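PDB 3WQB: extracellular serine protease from Aeromonas sobria, which cleaves peptide bonds after paired basic residues, one of them lysine, as a calcium-binding, kexin-like secreted protease and probable virulence factor acting on host plasma proteins. Local coordinates for residues D197-E201 with N252-L256; W158-L162 with F174-Y178; V472-Q476 with M533-F538; S168-F174 with Q203-Q208. The protein carries 1 engineered substitution. All coordinates share one frame; numbering follows the deposited sequence.

Contact 1 of 4, residues D197-E201 with N252-L256; sequences DRLFE and NFWNL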
loop_
_atom_site.group_PDB
_atom_site.type_symbol
_atom_site.label_atom_id
_atom_site.label_comp_id
_atom_site.label_asym_id
_atom_site.label_seq_id
_atom_site.Cartn_x
_atom_site.Cartn_y
_atom_site.Cartn_z
ATOM N N ASP A 197 -0.349 5.723 -12.698
ATOM C CA ASP A 197 0.414 6.797 -12.062
ATOM C C ASP A 197 0.024 8.160 -12.624
ATOM O O ASP A 197 -0.123 9.117 -11.865
ATOM C CB ASP A 197 1.917 6.584 -12.216
ATOM C CG ASP A 197 2.469 5.524 -11.271
ATOM O OD1 ASP A 197 1.703 4.925 -10.477
ATOM O OD2 ASP A 197 3.696 5.294 -11.321
ATOM N N ARG A 198 -0.175 8.235 -13.939
ATOM C CA ARG A 198 -0.559 9.498 -14.571
ATOM C C ARG A 198 -1.947 9.926 -14.110
ATOM O O ARG A 198 -2.192 11.115 -13.859
ATOM C CB ARG A 198 -0.486 9.380 -16.093
ATOM C CG ARG A 198 0.940 9.304 -16.616
ATOM C CD ARG A 198 0.985 8.886 -18.067
ATOM N NE ARG A 198 2.354 8.645 -18.511
ATOM C CZ ARG A 198 2.688 8.327 -19.757
ATOM N NH1 ARG A 198 1.755 8.211 -20.693
ATOM N NH2 ARG A 198 3.961 8.122 -20.065
ATOM N N LEU A 199 -2.857 8.959 -13.995
ATOM C CA LEU A 199 -4.191 9.250 -13.488
ATOM C C LEU A 199 -4.125 9.767 -12.048
ATOM O O LEU A 199 -4.783 10.750 -11.694
ATOM C CB LEU A 199 -5.074 8.002 -13.553
ATOM C CG LEU A 199 -6.466 8.114 -12.932
ATOM C CD1 LEU A 199 -7.313 9.155 -13.660
ATOM C CD2 LEU A 199 -7.151 6.753 -12.903
ATOM N N PHE A 200 -3.348 9.082 -11.212
ATOM C CA PHE A 200 -3.256 9.461 -9.805
ATOM C C PHE A 200 -2.663 10.864 -9.686
ATOM O O PHE A 200 -3.072 11.635 -8.817
ATOM C CB PHE A 200 -2.386 8.481 -9.008
ATOM C CG PHE A 200 -3.018 7.130 -8.689
ATOM C CD1 PHE A 200 -3.957 6.503 -9.518
ATOM C CD2 PHE A 200 -2.585 6.450 -7.556
ATOM C CE1 PHE A 200 -4.461 5.238 -9.175
ATOM C CE2 PHE A 200 -3.073 5.194 -7.226
ATOM C CZ PHE A 200 -3.997 4.574 -8.039
ATOM N N GLU A 201 -1.684 11.183 -10.535
ATOM C CA GLU A 201 -1.085 12.520 -10.532
ATOM C C GLU A 201 -2.138 13.573 -10.853
ATOM O O GLU A 201 -2.256 14.580 -10.147
ATOM C CB GLU A 201 0.079 12.592 -11.522
ATOM C CG GLU A 201 0.651 14.003 -11.662
ATOM C CD GLU A 201 1.925 14.082 -12.476
ATOM O OE1 GLU A 201 2.431 13.042 -12.948
ATOM O OE2 GLU A 201 2.419 15.212 -12.652
ATOM N N ASN A 252 4.997 5.128 -5.804
ATOM C CA ASN A 252 4.576 6.071 -6.835
ATOM C C ASN A 252 4.311 7.488 -6.361
ATOM O O ASN A 252 3.877 8.324 -7.157
ATOM C CB ASN A 252 3.366 5.553 -7.629
ATOM C CG ASN A 252 2.073 5.626 -6.848
ATOM O OD1 ASN A 252 2.061 5.938 -5.660
ATOM N ND2 ASN A 252 0.970 5.341 -7.524
ATOM N N PHE A 253 4.575 7.755 -5.082
ATOM C CA PHE A 253 4.362 9.070 -4.451
ATOM C C PHE A 253 2.898 9.435 -4.235
ATOM O O PHE A 253 2.541 9.876 -3.157
ATOM C CB PHE A 253 5.097 10.196 -5.186
ATOM C CG PHE A 253 4.876 11.554 -4.583
ATOM C CD1 PHE A 253 5.458 11.884 -3.359
ATOM C CD2 PHE A 253 4.078 12.504 -5.230
ATOM C CE1 PHE A 253 5.269 13.139 -2.797
ATOM C CE2 PHE A 253 3.874 13.757 -4.667
ATOM C CZ PHE A 253 4.478 14.076 -3.456
ATOM N N TRP A 254 2.066 9.258 -5.259
ATOM C CA TRP A 254 0.640 9.609 -5.164
ATOM C C TRP A 254 -0.058 8.779 -4.097
ATOM O O TRP A 254 -0.981 9.271 -3.439
ATOM C CB TRP A 254 -0.056 9.473 -6.524
ATOM C CG TRP A 254 0.784 10.091 -7.598
ATOM C CD1 TRP A 254 1.419 9.442 -8.613
ATOM C CD2 TRP A 254 1.179 11.473 -7.692
ATOM N NE1 TRP A 254 2.150 10.340 -9.367
ATOM C CE2 TRP A 254 2.028 11.588 -8.815
ATOM C CE3 TRP A 254 0.879 12.628 -6.945
ATOM C CZ2 TRP A 254 2.591 12.817 -9.208
ATOM C CZ3 TRP A 254 1.427 13.853 -7.350
ATOM C CH2 TRP A 254 2.275 13.929 -8.462
ATOM N N ASN A 255 0.400 7.542 -3.884
ATOM C CA ASN A 255 -0.111 6.726 -2.796
ATOM C C ASN A 255 0.473 7.161 -1.468
ATOM O O ASN A 255 1.704 7.247 -1.329
ATOM C CB ASN A 255 0.254 5.264 -3.028
ATOM C CG ASN A 255 -0.676 4.578 -3.983
ATOM O OD1 ASN A 255 -1.867 4.880 -4.012
ATOM N ND2 ASN A 255 -0.148 3.632 -4.766
ATOM N N LEU A 256 -0.409 7.437 -0.508
ATOM C CA LEU A 256 -0.016 7.608 0.880
ATOM C C LEU A 256 -0.047 6.210 1.499
ATOM O O LEU A 256 -1.127 5.649 1.720
ATOM C CB LEU A 256 -0.997 8.552 1.591
ATOM C CG LEU A 256 -0.599 9.106 2.967
ATOM C CD1 LEU A 256 -1.521 10.238 3.383
ATOM C CD2 LEU A 256 -0.609 8.004 4.019
HETATM O O HOH W 1 3.371 10.549 -11.993
#
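N252 reaches D197 where the loop leading into strand 255-261 meets helix 191-205 in the subtilisin domain. Its ND2 donates to D197 OD1 over 3.1 Å with an N-H...O angle of 162°; the bond lies in the amide plane of N252 but comes down on the carboxylate from above its plane. The amide is held at its other end too, because N252 OD1 accepts from the backbone N of N255 at 2.9 Å, an Asx motif that fixes the turn before the strand. W254 follows, its indole laid against the helix. E201 CA sits over the centre of the six-membered ring, 3.7 Å from its centroid, a CH-pi contact, and the extended E201 side chain runs on across that face until CG is 3.3 Å from W254 CZ2. CB of W254 packs on CB of F200 at 3.5 Å, near the plane of the phenyl ring. Water 1, in the plane of the indole, accepts from W254 NE1 and donates to E201 OE1, while E201 OE2 is hydrogen-bonded to Q437 NE2. N255 then places OD1 at the edge of the F200 ring, 3.4 Å from CE2, while accepting from Q176 NE2. D197 OD2 has a salt bridge to R532 of the P-domain, so both carboxylate oxygens are engaged, which would be expected to favour the charged form.

Contact 2 of 4, residues W158-L162 with F174-Y178; sequences WLYAL and FNQSY
W158 meets Y178 where helix 155-164 packs against strand 173-179, a central strand of the parallel subtilisin sheet. The indole and the phenol approach from opposite directions and sit obliquely, with planes at 49° and centroids 5.2 Å apart. W158 CZ3 comes within 3.5 Å of Y178 CZ, and CH2 lies over one face of the phenol near its rim. Q176 CB covers the opposite face of that ring, so the phenol is held between the helix and its own strand. Y178 itself has CG between its backbone N and carbonyl carbon (chi1 58°), which folds the ring back over Q176. Y178 is also close to the predicted charge-relay residues, its side chain about 5 Å from that of D78, and its backbone pairs with a strand of another protein chain. At A161 it is the backbone that touches: its O lies near the plane of the F174 ring, 3.4 Å from CE2, and has no hydrogen-bonding partner in the model. This is where the helix widens into a pi-type turn. L162 closes the segment. Its O stands over one face of F174 toward the rim and accepts from Y212 OH, while the side chain fills the middle of the contact. Of the two L162 methyls, CD1 comes 3.8 Å from Y178 OH and CD2 4.2 Å from F174 CD2.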
loop_
_atom_site.group_PDB
_atom_site.type_symbol
_atom_site.label_atom_id
_atom_site.label_comp_id
_atom_site.label_asym_id
_atom_site.label_seq_id
_atom_site.Cartn_x
_atom_site.Cartn_y
_atom_site.Cartn_z
ATOM N N TRP A 158 -9.782 -0.907 -13.288
ATOM C CA TRP A 158 -8.940 -0.072 -12.415
ATOM C C TRP A 158 -9.148 1.414 -12.735
ATOM O O TRP A 158 -9.363 2.218 -11.839
ATOM C CB TRP A 158 -7.451 -0.428 -12.524
ATOM C CG TRP A 158 -7.073 -1.761 -11.944
ATOM C CD1 TRP A 158 -6.560 -2.831 -12.623
ATOM C CD2 TRP A 158 -7.158 -2.164 -10.569
ATOM N NE1 TRP A 158 -6.309 -3.873 -11.757
ATOM C CE2 TRP A 158 -6.682 -3.496 -10.495
ATOM C CE3 TRP A 158 -7.592 -1.534 -9.391
ATOM C CZ2 TRP A 158 -6.632 -4.210 -9.293
ATOM C CZ3 TRP A 158 -7.552 -2.251 -8.198
ATOM C CH2 TRP A 158 -7.067 -3.572 -8.156
ATOM N N LEU A 159 -9.089 1.766 -14.015
ATOM C CA LEU A 159 -9.355 3.131 -14.454
ATOM C C LEU A 159 -10.726 3.616 -13.977
ATOM O O LEU A 159 -10.850 4.721 -13.434
ATOM C CB LEU A 159 -9.277 3.201 -15.981
ATOM C CG LEU A 159 -7.879 3.059 -16.585
ATOM C CD1 LEU A 159 -7.996 2.949 -18.085
ATOM C CD2 LEU A 159 -6.983 4.237 -16.191
ATOM N N TYR A 160 -11.751 2.780 -14.159
ATOM C CA TYR A 160 -13.108 3.146 -13.806
ATOM C C TYR A 160 -13.233 3.513 -12.323
ATOM O O TYR A 160 -13.932 4.469 -11.956
ATOM C CB TYR A 160 -14.103 2.032 -14.177
ATOM C CG TYR A 160 -15.532 2.531 -14.205
ATOM C CD1 TYR A 160 -16.299 2.606 -13.035
ATOM C CD2 TYR A 160 -16.106 2.967 -15.398
ATOM C CE1 TYR A 160 -17.596 3.100 -13.055
ATOM C CE2 TYR A 160 -17.392 3.449 -15.425
ATOM C CZ TYR A 160 -18.137 3.522 -14.256
ATOM O OH TYR A 160 -19.413 4.015 -14.282
ATOM N N ALA A 161 -12.553 2.741 -11.479
ATOM C CA ALA A 161 -12.670 2.854 -10.027
ATOM C C ALA A 161 -11.788 3.938 -9.425
ATOM O O ALA A 161 -12.100 4.460 -8.353
ATOM C CB ALA A 161 -12.332 1.528 -9.389
ATOM N N LEU A 162 -10.677 4.246 -10.091
ATOM C CA LEU A 162 -9.623 5.040 -9.476
ATOM C C LEU A 162 -9.563 6.479 -10.003
ATOM O O LEU A 162 -8.546 7.163 -9.874
ATOM C CB LEU A 162 -8.276 4.317 -9.598
ATOM C CG LEU A 162 -8.117 3.109 -8.660
ATOM C CD1 LEU A 162 -6.989 2.202 -9.125
ATOM C CD2 LEU A 162 -7.906 3.562 -7.202
ATOM N N PHE A 174 -9.375 7.988 -2.321
ATOM C CA PHE A 174 -9.427 6.642 -2.913
ATOM C C PHE A 174 -8.783 5.667 -1.962
ATOM O O PHE A 174 -7.572 5.711 -1.744
ATOM C CB PHE A 174 -8.733 6.607 -4.277
ATOM C CG PHE A 174 -9.464 7.384 -5.330
ATOM C CD1 PHE A 174 -9.199 8.732 -5.535
ATOM C CD2 PHE A 174 -10.442 6.765 -6.107
ATOM C CE1 PHE A 174 -9.904 9.457 -6.509
ATOM C CE2 PHE A 174 -11.149 7.475 -7.071
ATOM C CZ PHE A 174 -10.878 8.826 -7.276
ATOM N N ASN A 175 -9.616 4.819 -1.369
ATOM C CA ASN A 175 -9.150 3.834 -0.408
ATOM C C ASN A 175 -8.732 2.538 -1.085
ATOM O O ASN A 175 -9.546 1.900 -1.745
ATOM C CB ASN A 175 -10.251 3.557 0.617
ATOM C CG ASN A 175 -9.774 2.674 1.742
ATOM O OD1 ASN A 175 -9.430 3.171 2.814
ATOM N ND2 ASN A 175 -9.734 1.363 1.503
ATOM N N GLN A 176 -7.457 2.177 -0.937
ATOM C CA GLN A 176 -6.903 0.972 -1.563
ATOM C C GLN A 176 -6.329 0.025 -0.510
ATOM O O GLN A 176 -5.115 0.025 -0.231
ATOM C CB GLN A 176 -5.821 1.329 -2.566
ATOM C CG GLN A 176 -6.266 2.303 -3.621
ATOM C CD GLN A 176 -5.071 2.845 -4.337
ATOM O OE1 GLN A 176 -4.660 2.322 -5.385
ATOM N NE2 GLN A 176 -4.432 3.843 -3.724
ATOM N N SER A 177 -7.219 -0.767 0.084
ATOM C CA SER A 177 -6.848 -1.726 1.125
ATOM C C SER A 177 -6.314 -3.019 0.510
ATOM O O SER A 177 -6.751 -4.126 0.870
ATOM C CB SER A 177 -8.057 -2.017 2.011
ATOM O OG SER A 177 -8.329 -0.920 2.867
ATOM N N TYR A 178 -5.376 -2.875 -0.425
ATOM C CA TYR A 178 -4.851 -4.006 -1.182
ATOM C C TYR A 178 -3.398 -3.785 -1.581
ATOM O O TYR A 178 -2.869 -2.685 -1.438
ATOM C CB TYR A 178 -5.727 -4.302 -2.419
ATOM C CG TYR A 178 -5.877 -3.146 -3.384
ATOM C CD1 TYR A 178 -4.840 -2.794 -4.263
ATOM C CD2 TYR A 178 -7.072 -2.431 -3.451
ATOM C CE1 TYR A 178 -4.980 -1.735 -5.161
ATOM C CE2 TYR A 178 -7.226 -1.376 -4.346
ATOM C CZ TYR A 178 -6.177 -1.036 -5.196
ATOM O OH TYR A 178 -6.321 0.005 -6.080
#

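Contact 3 of 4, residues V472-Q476 with M533-F538; sequences VEAVQ and MLSNKF
V475 and S535 form an antiparallel hydrogen-bonded pair in the beta sheet of the P-domain: S535 N donates to V475 O at 2.9 Å, and V475 N donates to S535 O at 3.2 Å, almost straight at 171°. Next along, Q476 and L534 make a non-hydrogen-bonded pair, flanked by CA-H...O contacts such as that of Q476 CA with M533 O, 3.3 Å. On the other side, before V475, the direct pairing stops. E473 and A474 form a classic beta bulge opposite L593, and water takes over: water 2 donates to E473 O and S535 O and accepts from F538 N, while water 3 joins E473 O to N536 OD1; N536 ND2 is hydrogen-bonded to I277 O. S535 OG, also hydrogen-bonded with S501 OG, accepts from K537 N, an ST turn that swings the chain off the strand and brings F538 back against V475. Apolar packing lies on both faces. On one, L534 CD1 sits 4.0 Å from both A474 CB and Q476 CG, whose amide goes on to S251 O in the catalytic domain. On the other, the F538 ring, edge-to-face with W547, receives V475, whose CG2 lies 3.7 Å from F538 CD2.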
loop_
_atom_site.group_PDB
_atom_site.type_symbol
_atom_site.label_atom_id
_atom_site.label_comp_id
_atom_site.label_asym_id
_atom_site.label_seq_id
_atom_site.Cartn_x
_atom_site.Cartn_y
_atom_site.Cartn_z
ATOM N N VAL A 472 12.688 19.154 0.064
ATOM C CA VAL A 472 12.282 17.795 -0.262
ATOM C C VAL A 472 10.950 17.436 0.386
ATOM O O VAL A 472 10.687 17.781 1.545
ATOM C CB VAL A 472 13.346 16.767 0.203
ATOM C CG1 VAL A 472 12.884 15.340 -0.082
ATOM C CG2 VAL A 472 14.692 17.023 -0.458
ATOM N N GLU A 473 10.106 16.750 -0.372
ATOM C CA GLU A 473 8.982 16.032 0.219
ATOM C C GLU A 473 9.300 14.543 0.187
ATOM O O GLU A 473 9.369 13.896 1.237
ATOM C CB GLU A 473 7.667 16.368 -0.491
ATOM C CG GLU A 473 7.227 17.813 -0.243
ATOM C CD GLU A 473 6.238 18.342 -1.265
ATOM O OE1 GLU A 473 5.288 17.619 -1.641
ATOM O OE2 GLU A 473 6.404 19.505 -1.677
ATOM N N ALA A 474 9.525 13.995 -1.009
ATOM C CA ALA A 474 9.871 12.587 -1.130
ATOM C C ALA A 474 10.953 12.433 -2.173
ATOM O O ALA A 474 11.158 13.323 -3.014
ATOM C CB ALA A 474 8.641 11.756 -1.504
ATOM N N VAL A 475 11.668 11.317 -2.093
ATOM C CA VAL A 475 12.607 10.939 -3.144
ATOM C C VAL A 475 12.266 9.560 -3.686
ATOM O O VAL A 475 11.924 8.641 -2.922
ATOM C CB VAL A 475 14.108 10.991 -2.695
ATOM C CG1 VAL A 475 14.511 12.404 -2.316
ATOM C CG2 VAL A 475 14.387 10.047 -1.550
ATOM N N GLN A 476 12.362 9.425 -5.004
ATOM C CA GLN A 476 12.252 8.142 -5.670
ATOM C C GLN A 476 13.601 7.767 -6.236
ATOM O O GLN A 476 14.359 8.630 -6.704
ATOM C CB GLN A 476 11.235 8.191 -6.804
ATOM C CG GLN A 476 9.805 8.419 -6.345
ATOM C CD GLN A 476 8.885 8.724 -7.499
ATOM O OE1 GLN A 476 9.203 9.563 -8.342
ATOM N NE2 GLN A 476 7.727 8.067 -7.535
ATOM N N MET A 533 11.970 2.535 -5.609
ATOM C CA MET A 533 11.781 2.657 -4.168
ATOM C C MET A 533 11.548 4.125 -3.831
ATOM O O MET A 533 12.007 5.018 -4.555
ATOM C CB MET A 533 13.003 2.132 -3.416
ATOM C CG MET A 533 13.240 0.644 -3.604
ATOM S SD MET A 533 14.965 0.141 -3.406
ATOM C CE MET A 533 15.644 0.707 -4.954
ATOM N N LEU A 534 10.820 4.379 -2.747
ATOM C CA LEU A 534 10.583 5.745 -2.293
ATOM C C LEU A 534 10.999 5.883 -0.831
ATOM O O LEU A 534 10.871 4.937 -0.051
ATOM C CB LEU A 534 9.109 6.121 -2.491
ATOM C CG LEU A 534 8.710 7.529 -2.033
ATOM C CD1 LEU A 534 7.704 8.142 -2.975
ATOM C CD2 LEU A 534 8.170 7.553 -0.599
ATOM N N SER A 535 11.512 7.055 -0.469
ATOM C CA SER A 535 11.729 7.372 0.935
ATOM C C SER A 535 11.069 8.680 1.332
ATOM O O SER A 535 11.147 9.687 0.610
ATOM C CB SER A 535 13.212 7.439 1.276
ATOM O OG SER A 535 13.367 7.854 2.619
ATOM N N ASN A 536 10.444 8.654 2.507
ATOM C CA ASN A 536 9.875 9.834 3.141
ATOM C C ASN A 536 10.806 10.464 4.179
ATOM O O ASN A 536 10.488 11.514 4.756
ATOM C CB ASN A 536 8.545 9.474 3.797
ATOM C CG ASN A 536 7.469 9.152 2.788
ATOM O OD1 ASN A 536 7.290 9.891 1.815
ATOM N ND2 ASN A 536 6.725 8.066 3.020
ATOM N N LYS A 537 11.938 9.807 4.442
ATOM C CA LYS A 537 12.833 10.205 5.530
ATOM C C LYS A 537 13.360 11.633 5.446
ATOM O O LYS A 537 13.710 12.226 6.474
ATOM C CB LYS A 537 13.992 9.209 5.612
ATOM C CG LYS A 537 15.107 9.565 6.577
ATOM C CD LYS A 537 14.641 9.538 8.033
ATOM C CE LYS A 537 15.782 9.867 8.986
ATOM N NZ LYS A 537 16.843 8.824 8.997
ATOM N N PHE A 538 13.419 12.172 4.232
ATOM C CA PHE A 538 14.103 13.440 3.985
ATOM C C PHE A 538 13.164 14.645 3.959
ATOM O O PHE A 538 13.559 15.747 3.592
ATOM C CB PHE A 538 14.918 13.343 2.693
ATOM C CG PHE A 538 15.794 12.133 2.639
ATOM C CD1 PHE A 538 16.961 12.074 3.383
ATOM C CD2 PHE A 538 15.448 11.039 1.844
ATOM C CE1 PHE A 538 17.775 10.944 3.343
ATOM C CE2 PHE A 538 16.259 9.900 1.798
ATOM C CZ PHE A 538 17.425 9.862 2.545
HETATM O O HOH W 2 11.914 12.183 1.696
HETATM O O HOH W 3 7.014 12.534 2.040
#

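Contact 4 of 4, residues S168-F174 with Q203-Q208; sequences SRDNRVF and QTLKAQ
R172 lays its guanidinium against Q208, whose CA stands over one face of the group and whose carbonyl C is 3.4 Å from R172 NE. The two belong to a beta-alpha-beta unit of the subtilisin domain, made of strand 173-179, helix 191-205 and strand 211-215; here the turn leading into the first strand meets the end of the helix and the loop after it. The arginine chain turns about its CG-CD bond (chi3 73°), and its NE and NH2 go on to backbone oxygens, of G209 and L356. The polar centre of the contact is R169 O, in the type I turn from S168 to N171. Q203 NE2 donates to it at 3.0 Å, nearly straight at 170° and in the plane of its own amide. K206 NZ donates to the same oxygen over 2.9 Å, and the two donors arrive from opposite faces of the carbonyl plane. K206 also bonds to Q203 OE1, 3.0 Å from its NZ, so lysine, glutamine and carbonyl are each bonded to the other two, with the long extended lysine chain reaching back from the loop. Water 4 accepts from K206 NZ and lies between N171 O and Q208 O. N171 ND2 folds back onto S168 O, bracing the turn, and has a second partner in Q142. Q203 NE2 also lies near the plane of the F174 ring at its edge, 3.6 Å from CE1.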
loop_
_atom_site.group_PDB
_atom_site.type_symbol
_atom_site.label_atom_id
_atom_site.label_comp_id
_atom_site.label_asym_id
_atom_site.label_seq_id
_atom_site.Cartn_x
_atom_site.Cartn_y
_atom_site.Cartn_z
ATOM N N SER A 168 -16.324 8.021 -10.814
ATOM C CA SER A 168 -15.336 8.064 -9.724
ATOM C C SER A 168 -14.448 9.303 -9.681
ATOM O O SER A 168 -13.723 9.492 -8.694
ATOM C CB SER A 168 -14.479 6.793 -9.694
ATOM O OG SER A 168 -13.542 6.780 -10.761
ATOM N N ARG A 169 -14.536 10.165 -10.702
ATOM C CA ARG A 169 -13.615 11.299 -10.820
ATOM C C ARG A 169 -13.734 12.284 -9.661
ATOM O O ARG A 169 -12.748 12.899 -9.273
ATOM C CB ARG A 169 -13.755 12.016 -12.177
ATOM C CG ARG A 169 -15.099 12.674 -12.439
ATOM C CD ARG A 169 -15.152 13.346 -13.816
ATOM N NE ARG A 169 -15.103 12.369 -14.906
ATOM C CZ ARG A 169 -14.038 12.120 -15.665
ATOM N NH1 ARG A 169 -12.906 12.798 -15.490
ATOM N NH2 ARG A 169 -14.109 11.200 -16.613
ATOM N N ASP A 170 -14.935 12.413 -9.098
ATOM C CA ASP A 170 -15.197 13.415 -8.067
ATOM C C ASP A 170 -15.097 12.897 -6.643
ATOM O O ASP A 170 -15.626 13.499 -5.716
ATOM C CB ASP A 170 -16.551 14.093 -8.298
ATOM C CG ASP A 170 -17.714 13.122 -8.226
ATOM O OD1 ASP A 170 -17.503 11.889 -8.364
ATOM O OD2 ASP A 170 -18.855 13.613 -8.045
ATOM N N ASN A 171 -14.408 11.779 -6.464
ATOM C CA ASN A 171 -13.987 11.391 -5.123
ATOM C C ASN A 171 -12.775 12.191 -4.699
ATOM O O ASN A 171 -11.906 12.493 -5.522
ATOM C CB ASN A 171 -13.673 9.904 -5.054
ATOM C CG ASN A 171 -14.908 9.070 -5.165
ATOM O OD1 ASN A 171 -15.747 9.070 -4.264
ATOM N ND2 ASN A 171 -15.053 8.373 -6.288
ATOM N N ARG A 172 -12.732 12.542 -3.420
ATOM C CA ARG A 172 -11.551 13.172 -2.844
ATOM C C ARG A 172 -10.656 12.201 -2.064
ATOM O O ARG A 172 -9.560 12.583 -1.667
ATOM C CB ARG A 172 -11.913 14.362 -1.963
ATOM C CG ARG A 172 -12.326 15.599 -2.758
ATOM C CD ARG A 172 -12.083 16.886 -1.976
ATOM N NE ARG A 172 -10.656 17.181 -1.916
ATOM C CZ ARG A 172 -10.070 17.989 -1.034
ATOM N NH1 ARG A 172 -10.778 18.622 -0.097
ATOM N NH2 ARG A 172 -8.747 18.150 -1.085
ATOM N N VAL A 173 -11.107 10.963 -1.840
ATOM C CA VAL A 173 -10.273 9.942 -1.202
ATOM C C VAL A 173 -10.476 8.642 -1.967
ATOM O O VAL A 173 -11.609 8.244 -2.238
ATOM C CB VAL A 173 -10.624 9.746 0.299
ATOM C CG1 VAL A 173 -9.683 8.745 0.927
ATOM C CG2 VAL A 173 -10.549 11.071 1.058
ATOM N N PHE A 174 -9.375 7.988 -2.321
ATOM C CA PHE A 174 -9.427 6.642 -2.913
ATOM C C PHE A 174 -8.783 5.667 -1.962
ATOM O O PHE A 174 -7.572 5.711 -1.744
ATOM C CB PHE A 174 -8.733 6.607 -4.277
ATOM C CG PHE A 174 -9.464 7.384 -5.330
ATOM C CD1 PHE A 174 -9.199 8.732 -5.535
ATOM C CD2 PHE A 174 -10.442 6.765 -6.107
ATOM C CE1 PHE A 174 -9.904 9.457 -6.509
ATOM C CE2 PHE A 174 -11.149 7.475 -7.071
ATOM C CZ PHE A 174 -10.878 8.826 -7.276
ATOM N N GLN A 203 -5.384 13.384 -10.610
ATOM C CA GLN A 203 -6.398 13.400 -9.574
ATOM C C GLN A 203 -5.917 14.037 -8.275
ATOM O O GLN A 203 -6.694 14.665 -7.562
ATOM C CB GLN A 203 -6.893 11.981 -9.321
ATOM C CG GLN A 203 -7.868 11.489 -10.402
ATOM C CD GLN A 203 -9.222 12.163 -10.287
ATOM O OE1 GLN A 203 -9.507 13.138 -10.985
ATOM N NE2 GLN A 203 -10.046 11.672 -9.375
ATOM N N THR A 204 -4.638 13.860 -7.962
ATOM C CA THR A 204 -4.075 14.437 -6.742
ATOM C C THR A 204 -3.896 15.953 -6.873
ATOM O O THR A 204 -4.241 16.703 -5.954
ATOM C CB THR A 204 -2.725 13.786 -6.378
ATOM O OG1 THR A 204 -2.909 12.385 -6.129
ATOM C CG2 THR A 204 -2.123 14.436 -5.130
ATOM N N LEU A 205 -3.359 16.390 -8.010
ATOM C CA LEU A 205 -2.932 17.795 -8.156
ATOM C C LEU A 205 -3.988 18.797 -8.624
ATOM O O LEU A 205 -3.694 19.977 -8.744
ATOM C CB LEU A 205 -1.668 17.881 -9.021
ATOM C CG LEU A 205 -0.444 17.176 -8.413
ATOM C CD1 LEU A 205 0.757 17.309 -9.328
ATOM C CD2 LEU A 205 -0.103 17.658 -6.989
ATOM N N LYS A 206 -5.217 18.358 -8.824
ATOM C CA LYS A 206 -6.256 19.280 -9.294
ATOM C C LYS A 206 -6.888 20.039 -8.132
ATOM O O LYS A 206 -6.617 19.759 -6.968
ATOM C CB LYS A 206 -7.330 18.504 -10.039
ATOM C CG LYS A 206 -7.982 17.457 -9.164
ATOM C CD LYS A 206 -9.032 16.693 -9.897
ATOM C CE LYS A 206 -9.807 15.884 -8.897
ATOM N NZ LYS A 206 -10.998 15.217 -9.484
ATOM N N ALA A 207 -7.751 21.000 -8.457
ATOM C CA ALA A 207 -8.606 21.615 -7.448
ATOM C C ALA A 207 -9.482 20.536 -6.807
ATOM O O ALA A 207 -9.950 19.621 -7.495
ATOM C CB ALA A 207 -9.471 22.698 -8.076
ATOM N N GLN A 208 -9.705 20.652 -5.500
ATOM C CA GLN A 208 -10.402 19.618 -4.725
ATOM C C GLN A 208 -9.683 18.282 -4.941
ATOM O O GLN A 208 -10.302 17.272 -5.292
ATOM C CB GLN A 208 -11.889 19.514 -5.117
ATOM C CG GLN A 208 -12.834 20.529 -4.460
ATOM C CD GLN A 208 -12.314 21.953 -4.501
ATOM O OE1 GLN A 208 -11.739 22.442 -3.528
ATOM N NE2 GLN A 208 -12.496 22.621 -5.639
HETATM O O HOH W 4 -12.010 14.925 -6.739
#

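In the fold
Contacts 1, 2 and 4 lie close together in the subtilisin domain, their centres 11 to 12 Å apart, around the central parallel sheet. Contacts 1 and 4 both use helix 191-205, and contacts 2 and 4 share strand 173-179 and F174. Along the chain, contact 4 alternates its segments with those of contacts 1 and 2, whereas contact 2 closes before contact 1 opens; L199 CD2 packs on L162 O at 3.4 Å between those two. Contact 3 comes last, in the P-domain, its centre 14 Å from that of contact 1 and 23 Å from those of contacts 2 and 4. F253 packs against A474 and L534, so segment 252-256 connects the catalytic core to the P-domain.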